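The same site in two structures of Amy13K from Eubacterium rectale, which probably helps to break down starch as a surface-anchored alpha-amylase, whose paired family 26 carbohydrate-binding modules, the part described here, bind malto-oligosaccharide: PDB 6B3P (chain A, 2.01 Å), residues N118-A123 and Q161-I166, and PDB 6B15 (chain B, 2.10 Å), residues N118-A123 and Q161-I166. Structure 2 is superposed on structure 1 by the backbone atoms of these residues (RMSD 0.12 Å); each is numbered along its deposited sequence.

Structure 1 (6B3P); sequences NYMWGA and QNFSCI. With GLC (alpha-D-glucopyranose), chain C; GLC (alpha-D-glucopyranose), chain D.
The starch-binding site of the second of the two family 26 modules lies on two antiparallel strands, 116-121 and 163-168, where Tyr-119, Trp-121 and Ile-166 share one face. Ser-164 CB sits under the Trp-121 indole, 3.4 Å from CZ2, and Ile-166 CD1 is 3.7 Å from CZ3. A glucose unit of chain C lies over the opposite face of the indole, and its O6 is 2.7 Å from Tyr-119 OH in a hydrogen bond; a unit of chain D also touches Tyr-119 and Ile-166. On the other face of the sheet, Met-120 CG packs 3.7 Å from Phe-163 CD2, with the sulfur obliquely placed in a Met-aromatic contact. Just beyond the strands, Gln-161 lies beside Gly-122 and Ala-123; with chi2 at 158° its chain runs extended beyond CG, the NE2 end of the amide turned to their backbone.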
loop_
_atom_site.group_PDB
_atom_site.type_symbol
_atom_site.label_atom_id
_atom_site.label_comp_id
_atom_site.label_asym_id
_atom_site.label_seq_id
_atom_site.Cartn_x
_atom_site.Cartn_y
_atom_site.Cartn_z
ATOM N N ASN A 118 -0.920 10.806 -15.803
ATOM C CA ASN A 118 -1.750 10.791 -14.604
ATOM C C ASN A 118 -2.062 12.207 -14.154
ATOM O O ASN A 118 -1.156 13.006 -13.914
ATOM C CB ASN A 118 -1.071 10.028 -13.470
ATOM C CG ASN A 118 -1.952 9.918 -12.239
ATOM O OD1 ASN A 118 -1.890 10.754 -11.338
ATOM N ND2 ASN A 118 -2.791 8.890 -12.203
ATOM N N TYR A 119 -3.351 12.508 -14.052
ATOM C CA TYR A 119 -3.816 13.804 -13.583
ATOM C C TYR A 119 -4.312 13.657 -12.150
ATOM O O TYR A 119 -5.077 12.743 -11.859
ATOM C CB TYR A 119 -4.920 14.335 -14.498
ATOM C CG TYR A 119 -5.564 15.604 -14.006
ATOM C CD1 TYR A 119 -4.954 16.834 -14.199
ATOM C CD2 TYR A 119 -6.784 15.573 -13.350
ATOM C CE1 TYR A 119 -5.539 17.995 -13.750
ATOM C CE2 TYR A 119 -7.378 16.732 -12.895
ATOM C CZ TYR A 119 -6.748 17.942 -13.096
ATOM O OH TYR A 119 -7.331 19.109 -12.651
ATOM N N MET A 120 -3.869 14.550 -11.266
ATOM C CA MET A 120 -4.119 14.412 -9.830
ATOM C C MET A 120 -4.608 15.711 -9.193
ATOM O O MET A 120 -4.138 16.798 -9.535
ATOM C CB MET A 120 -2.841 13.943 -9.126
ATOM C CG MET A 120 -3.021 13.575 -7.658
ATOM S SD MET A 120 -2.998 14.992 -6.539
ATOM C CE MET A 120 -1.285 15.507 -6.652
ATOM N N TRP A 121 -5.548 15.586 -8.259
ATOM C CA TRP A 121 -6.022 16.727 -7.486
ATOM C C TRP A 121 -6.494 16.299 -6.098
ATOM O O TRP A 121 -6.844 15.140 -5.878
ATOM C CB TRP A 121 -7.156 17.450 -8.224
ATOM C CG TRP A 121 -8.478 16.724 -8.237
ATOM C CD1 TRP A 121 -9.572 16.998 -7.464
ATOM C CD2 TRP A 121 -8.848 15.617 -9.072
ATOM N NE1 TRP A 121 -10.593 16.130 -7.762
ATOM C CE2 TRP A 121 -10.176 15.273 -8.746
ATOM C CE3 TRP A 121 -8.186 14.883 -10.060
ATOM C CZ2 TRP A 121 -10.852 14.227 -9.372
ATOM C CZ3 TRP A 121 -8.859 13.846 -10.679
ATOM C CH2 TRP A 121 -10.179 13.529 -10.334
ATOM N N GLY A 122 -6.481 17.247 -5.165
ATOM C CA GLY A 122 -7.011 17.028 -3.831
ATOM C C GLY A 122 -5.973 16.685 -2.778
ATOM O O GLY A 122 -6.311 16.521 -1.606
ATOM N N ALA A 123 -4.711 16.581 -3.184
ATOM C CA ALA A 123 -3.644 16.198 -2.261
ATOM C C ALA A 123 -3.151 17.390 -1.444
ATOM O O ALA A 123 -3.473 18.540 -1.743
ATOM C CB ALA A 123 -2.487 15.567 -3.024
ATOM N N GLN A 161 -3.420 12.342 3.556
ATOM C CA GLN A 161 -4.547 12.986 2.893
ATOM C C GLN A 161 -5.017 12.205 1.676
ATOM O O GLN A 161 -4.227 11.882 0.789
ATOM C CB GLN A 161 -4.172 14.409 2.476
ATOM C CG GLN A 161 -5.360 15.240 2.010
ATOM C CD GLN A 161 -5.108 16.731 2.097
ATOM O OE1 GLN A 161 -4.640 17.235 3.118
ATOM N NE2 GLN A 161 -5.424 17.448 1.023
ATOM N N ASN A 162 -6.311 11.904 1.645
ATOM C CA ASN A 162 -6.919 11.284 0.479
ATOM C C ASN A 162 -6.866 12.243 -0.701
ATOM O O ASN A 162 -6.801 13.460 -0.524
ATOM C CB ASN A 162 -8.367 10.878 0.765
ATOM C CG ASN A 162 -8.479 9.835 1.863
ATOM O OD1 ASN A 162 -7.506 9.155 2.193
ATOM N ND2 ASN A 162 -9.672 9.697 2.430
ATOM N N PHE A 163 -6.887 11.690 -1.905
ATOM C CA PHE A 163 -6.892 12.498 -3.113
ATOM C C PHE A 163 -7.529 11.710 -4.246
ATOM O O PHE A 163 -7.972 10.578 -4.051
ATOM C CB PHE A 163 -5.472 12.930 -3.485
ATOM C CG PHE A 163 -4.526 11.789 -3.714
ATOM C CD1 PHE A 163 -3.885 11.181 -2.648
ATOM C CD2 PHE A 163 -4.267 11.332 -4.996
ATOM C CE1 PHE A 163 -3.010 10.133 -2.855
ATOM C CE2 PHE A 163 -3.391 10.284 -5.209
ATOM C CZ PHE A 163 -2.763 9.684 -4.138
ATOM N N SER A 164 -7.580 12.321 -5.424
ATOM C CA SER A 164 -8.163 11.679 -6.592
ATOM C C SER A 164 -7.220 11.798 -7.774
ATOM O O SER A 164 -6.395 12.709 -7.822
ATOM C CB SER A 164 -9.514 12.304 -6.933
ATOM O OG SER A 164 -10.372 12.317 -5.806
ATOM N N CYS A 165 -7.335 10.878 -8.724
ATOM C CA CYS A 165 -6.529 10.955 -9.933
ATOM C C CYS A 165 -7.202 10.273 -11.119
ATOM O O CYS A 165 -8.182 9.544 -10.965
ATOM C CB CYS A 165 -5.146 10.341 -9.697
ATOM S SG CYS A 165 -5.153 8.553 -9.458
ATOM N N ILE A 166 -6.664 10.536 -12.306
ATOM C CA ILE A 166 -7.181 9.983 -13.551
ATOM C C ILE A 166 -6.018 9.582 -14.448
ATOM O O ILE A 166 -5.080 10.358 -14.632
ATOM C CB ILE A 166 -8.072 11.001 -14.301
ATOM C CG1 ILE A 166 -9.325 11.330 -13.490
ATOM C CG2 ILE A 166 -8.472 10.470 -15.681
ATOM C CD1 ILE A 166 -10.044 12.567 -13.978
HETATM C C1 GLC C . -11.311 16.037 -13.501
HETATM C C2 GLC C . -12.507 15.296 -12.972
HETATM C C3 GLC C . -13.472 16.250 -12.314
HETATM C C4 GLC C . -12.765 17.089 -11.289
HETATM C C5 GLC C . -11.592 17.788 -11.925
HETATM C C6 GLC C . -10.838 18.638 -10.928
HETATM O O2 GLC C . -13.115 14.578 -14.014
HETATM O O3 GLC C . -14.487 15.534 -11.683
HETATM O O4 GLC C . -13.686 17.988 -10.683
HETATM O O5 GLC C . -10.740 16.817 -12.477
HETATM O O6 GLC C . -9.785 19.371 -11.501
HETATM C C1 GLC D . -10.232 17.287 -18.456
HETATM C C2 GLC D . -10.744 15.910 -18.063
HETATM C C3 GLC D . -11.594 15.954 -16.834
HETATM C C4 GLC D . -10.859 16.672 -15.745
HETATM C C5 GLC D . -10.419 18.041 -16.212
HETATM C C6 GLC D . -9.629 18.771 -15.159
HETATM O O1 GLC D . -11.251 18.114 -19.024
HETATM O O2 GLC D . -11.506 15.352 -19.082
HETATM O O3 GLC D . -11.897 14.653 -16.386
HETATM O O4 GLC D . -11.719 16.777 -14.636
HETATM O O5 GLC D . -9.619 17.890 -17.336
HETATM O O6 GLC D . -9.375 20.093 -15.514
#

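Structure 2 (6B15); sequences NYMWGA and QNFSCI. With EDO (1,2-ethanediol), chain E.
On the antiparallel strand pair of the family 26 module, Tyr-119, Trp-121 and Ile-166 share one face. Ser-164 CB sits under the Trp-121 indole, 3.5 Å from CZ2, and Ile-166 CD1 is 3.7 Å from CZ3. Near the outer end of the tyrosine, a 1,2-ethanediol molecule, probably from the crystallisation liquor, makes a weak hydrogen bond from its O2 to Tyr-119 OH, 3.2 Å away. On the other face of the sheet, Met-120 CG packs 3.6 Å from Phe-163 CD2, with the sulfur obliquely placed in a Met-aromatic contact. Just beyond the strands, Gln-161 lies beside Gly-122 and Ala-123; a bend at chi2, 61°, folds its amide back on its own segment, where NE2 donates to Asn-162 O at 2.9 Å, the oxygen lying in the amide plane and the donor on a carbonyl lone pair.

Structure 1 against structure 2
The side chain of Gln-161(A) is turned against that of Gln-161(B). Its chi2 is 158° in Gln-161(A) and 61° in Gln-161(B), and the CD atoms stand 1.5 Å apart after superposition, so the places of CD, OE1 and NE2 of Gln-161(A) are not taken up by Gln-161(B). The turned amide gains a partner: Gln-161(B) NE2 donates to Asn-162(B) O at 2.9 Å, whereas Gln-161(A) NE2 and Asn-162(A) O are 4.5 Å apart, too far for a bond. That new bond joins neighbours within one segment and probably holds the bent chain against its own backbone. The side chain still touches Gly-122(A) and Ala-123(A), or their counterparts Gly-122(B) and Ala-123(B).

The other difference is in what is bound. Glucose units of chains C and D, each part of a larger sugar, are in structure 1 alone; the first touches Tyr-119(A), Trp-121(A) and Ile-166(A), the second Tyr-119(A) and Ile-166(A). No ligand or ion is modelled at either place in structure 2, which has 1,2-ethanediol touching Tyr-119(B), Met-120(B) and Trp-121(B).

The CA atoms coincide within the error. Ser-164(A), Ile-166(A), Met-120(A), Phe-163(A) and their counterparts in chain B keep their places, and the Trp-121(A) indole, which carries sugar on one face, coincides with that of Trp-121(B) within the error.

Structure 2 (6B15)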
loop_
_atom_site.group_PDB
_atom_site.type_symbol
_atom_site.label_atom_id
_atom_site.label_comp_id
_atom_site.label_asym_id
_atom_site.label_seq_id
_atom_site.Cartn_x
_atom_site.Cartn_y
_atom_site.Cartn_z
ATOM N N ASN B 118 -0.734 10.788 -15.552
ATOM C CA ASN B 118 -1.607 10.790 -14.386
ATOM C C ASN B 118 -1.970 12.218 -13.997
ATOM O O ASN B 118 -1.098 13.052 -13.753
ATOM C CB ASN B 118 -0.956 10.074 -13.205
ATOM C CG ASN B 118 -1.890 9.954 -12.014
ATOM O OD1 ASN B 118 -1.827 10.747 -11.077
ATOM N ND2 ASN B 118 -2.773 8.963 -12.055
ATOM N N TYR B 119 -3.270 12.483 -13.960
ATOM C CA TYR B 119 -3.809 13.776 -13.563
ATOM C C TYR B 119 -4.401 13.642 -12.166
ATOM O O TYR B 119 -5.280 12.814 -11.948
ATOM C CB TYR B 119 -4.861 14.236 -14.574
ATOM C CG TYR B 119 -5.508 15.566 -14.270
ATOM C CD1 TYR B 119 -4.863 16.758 -14.565
ATOM C CD2 TYR B 119 -6.777 15.628 -13.711
ATOM C CE1 TYR B 119 -5.456 17.976 -14.298
ATOM C CE2 TYR B 119 -7.379 16.839 -13.442
ATOM C CZ TYR B 119 -6.715 18.010 -13.736
ATOM O OH TYR B 119 -7.314 19.219 -13.469
ATOM N N MET B 120 -3.909 14.448 -11.226
ATOM C CA MET B 120 -4.250 14.295 -9.812
ATOM C C MET B 120 -4.685 15.614 -9.184
ATOM O O MET B 120 -4.140 16.668 -9.498
ATOM C CB MET B 120 -3.048 13.727 -9.048
ATOM C CG MET B 120 -3.287 13.484 -7.559
ATOM S SD MET B 120 -3.178 14.966 -6.529
ATOM C CE MET B 120 -1.437 15.331 -6.654
ATOM N N TRP B 121 -5.660 15.540 -8.281
ATOM C CA TRP B 121 -6.093 16.700 -7.512
ATOM C C TRP B 121 -6.476 16.286 -6.096
ATOM O O TRP B 121 -6.706 15.106 -5.829
ATOM C CB TRP B 121 -7.273 17.394 -8.196
ATOM C CG TRP B 121 -8.528 16.572 -8.225
ATOM C CD1 TRP B 121 -9.561 16.622 -7.336
ATOM C CD2 TRP B 121 -8.884 15.579 -9.197
ATOM N NE1 TRP B 121 -10.537 15.723 -7.692
ATOM C CE2 TRP B 121 -10.146 15.071 -8.830
ATOM C CE3 TRP B 121 -8.258 15.072 -10.339
ATOM C CZ2 TRP B 121 -10.793 14.078 -9.565
ATOM C CZ3 TRP B 121 -8.903 14.085 -11.068
ATOM C CH2 TRP B 121 -10.157 13.601 -10.677
ATOM N N GLY B 122 -6.526 17.258 -5.189
ATOM C CA GLY B 122 -7.027 17.031 -3.845
ATOM C C GLY B 122 -5.966 16.676 -2.819
ATOM O O GLY B 122 -6.284 16.421 -1.655
ATOM N N ALA B 123 -4.704 16.667 -3.235
ATOM C CA ALA B 123 -3.619 16.261 -2.351
ATOM C C ALA B 123 -3.125 17.423 -1.490
ATOM O O ALA B 123 -3.457 18.583 -1.738
ATOM C CB ALA B 123 -2.472 15.683 -3.161
ATOM N N GLN B 161 -3.382 12.226 3.599
ATOM C CA GLN B 161 -4.407 12.981 2.887
ATOM C C GLN B 161 -4.928 12.216 1.674
ATOM O O GLN B 161 -4.161 11.858 0.781
ATOM C CB GLN B 161 -3.840 14.339 2.454
ATOM C CG GLN B 161 -4.772 15.187 1.598
ATOM C CD GLN B 161 -6.061 15.540 2.310
ATOM O OE1 GLN B 161 -6.046 16.145 3.382
ATOM N NE2 GLN B 161 -7.189 15.162 1.717
ATOM N N ASN B 162 -6.234 11.968 1.646
ATOM C CA ASN B 162 -6.861 11.342 0.491
ATOM C C ASN B 162 -6.842 12.271 -0.716
ATOM O O ASN B 162 -6.855 13.494 -0.572
ATOM C CB ASN B 162 -8.302 10.937 0.805
ATOM C CG ASN B 162 -8.388 9.852 1.859
ATOM O OD1 ASN B 162 -7.385 9.232 2.214
ATOM N ND2 ASN B 162 -9.593 9.611 2.359
ATOM N N PHE B 163 -6.811 11.684 -1.906
ATOM C CA PHE B 163 -6.824 12.460 -3.138
ATOM C C PHE B 163 -7.503 11.675 -4.252
ATOM O O PHE B 163 -7.964 10.552 -4.038
ATOM C CB PHE B 163 -5.402 12.854 -3.539
ATOM C CG PHE B 163 -4.466 11.690 -3.695
ATOM C CD1 PHE B 163 -3.823 11.147 -2.594
ATOM C CD2 PHE B 163 -4.216 11.147 -4.944
ATOM C CE1 PHE B 163 -2.957 10.079 -2.736
ATOM C CE2 PHE B 163 -3.353 10.081 -5.092
ATOM C CZ PHE B 163 -2.721 9.546 -3.986
ATOM N N SER B 164 -7.575 12.281 -5.433
ATOM C CA SER B 164 -8.205 11.650 -6.585
ATOM C C SER B 164 -7.326 11.825 -7.815
ATOM O O SER B 164 -6.555 12.780 -7.892
ATOM C CB SER B 164 -9.593 12.243 -6.832
ATOM O OG SER B 164 -10.462 11.976 -5.744
ATOM N N CYS B 165 -7.431 10.904 -8.770
ATOM C CA CYS B 165 -6.649 11.021 -9.994
ATOM C C CYS B 165 -7.294 10.339 -11.197
ATOM O O CYS B 165 -8.272 9.603 -11.066
ATOM C CB CYS B 165 -5.247 10.450 -9.781
ATOM S SG CYS B 165 -5.211 8.674 -9.468
ATOM N N ILE B 166 -6.727 10.610 -12.370
ATOM C CA ILE B 166 -7.175 10.024 -13.627
ATOM C C ILE B 166 -5.964 9.620 -14.457
ATOM O O ILE B 166 -5.039 10.411 -14.634
ATOM C CB ILE B 166 -8.038 11.010 -14.447
ATOM C CG1 ILE B 166 -9.325 11.359 -13.701
ATOM C CG2 ILE B 166 -8.377 10.422 -15.821
ATOM C CD1 ILE B 166 -10.058 12.550 -14.286
HETATM C C1 EDO E . -3.872 20.158 -11.235
HETATM O O1 EDO E . -4.087 21.480 -11.745
HETATM C C2 EDO E . -4.797 19.932 -10.048
HETATM O O2 EDO E . -6.150 19.837 -10.504
#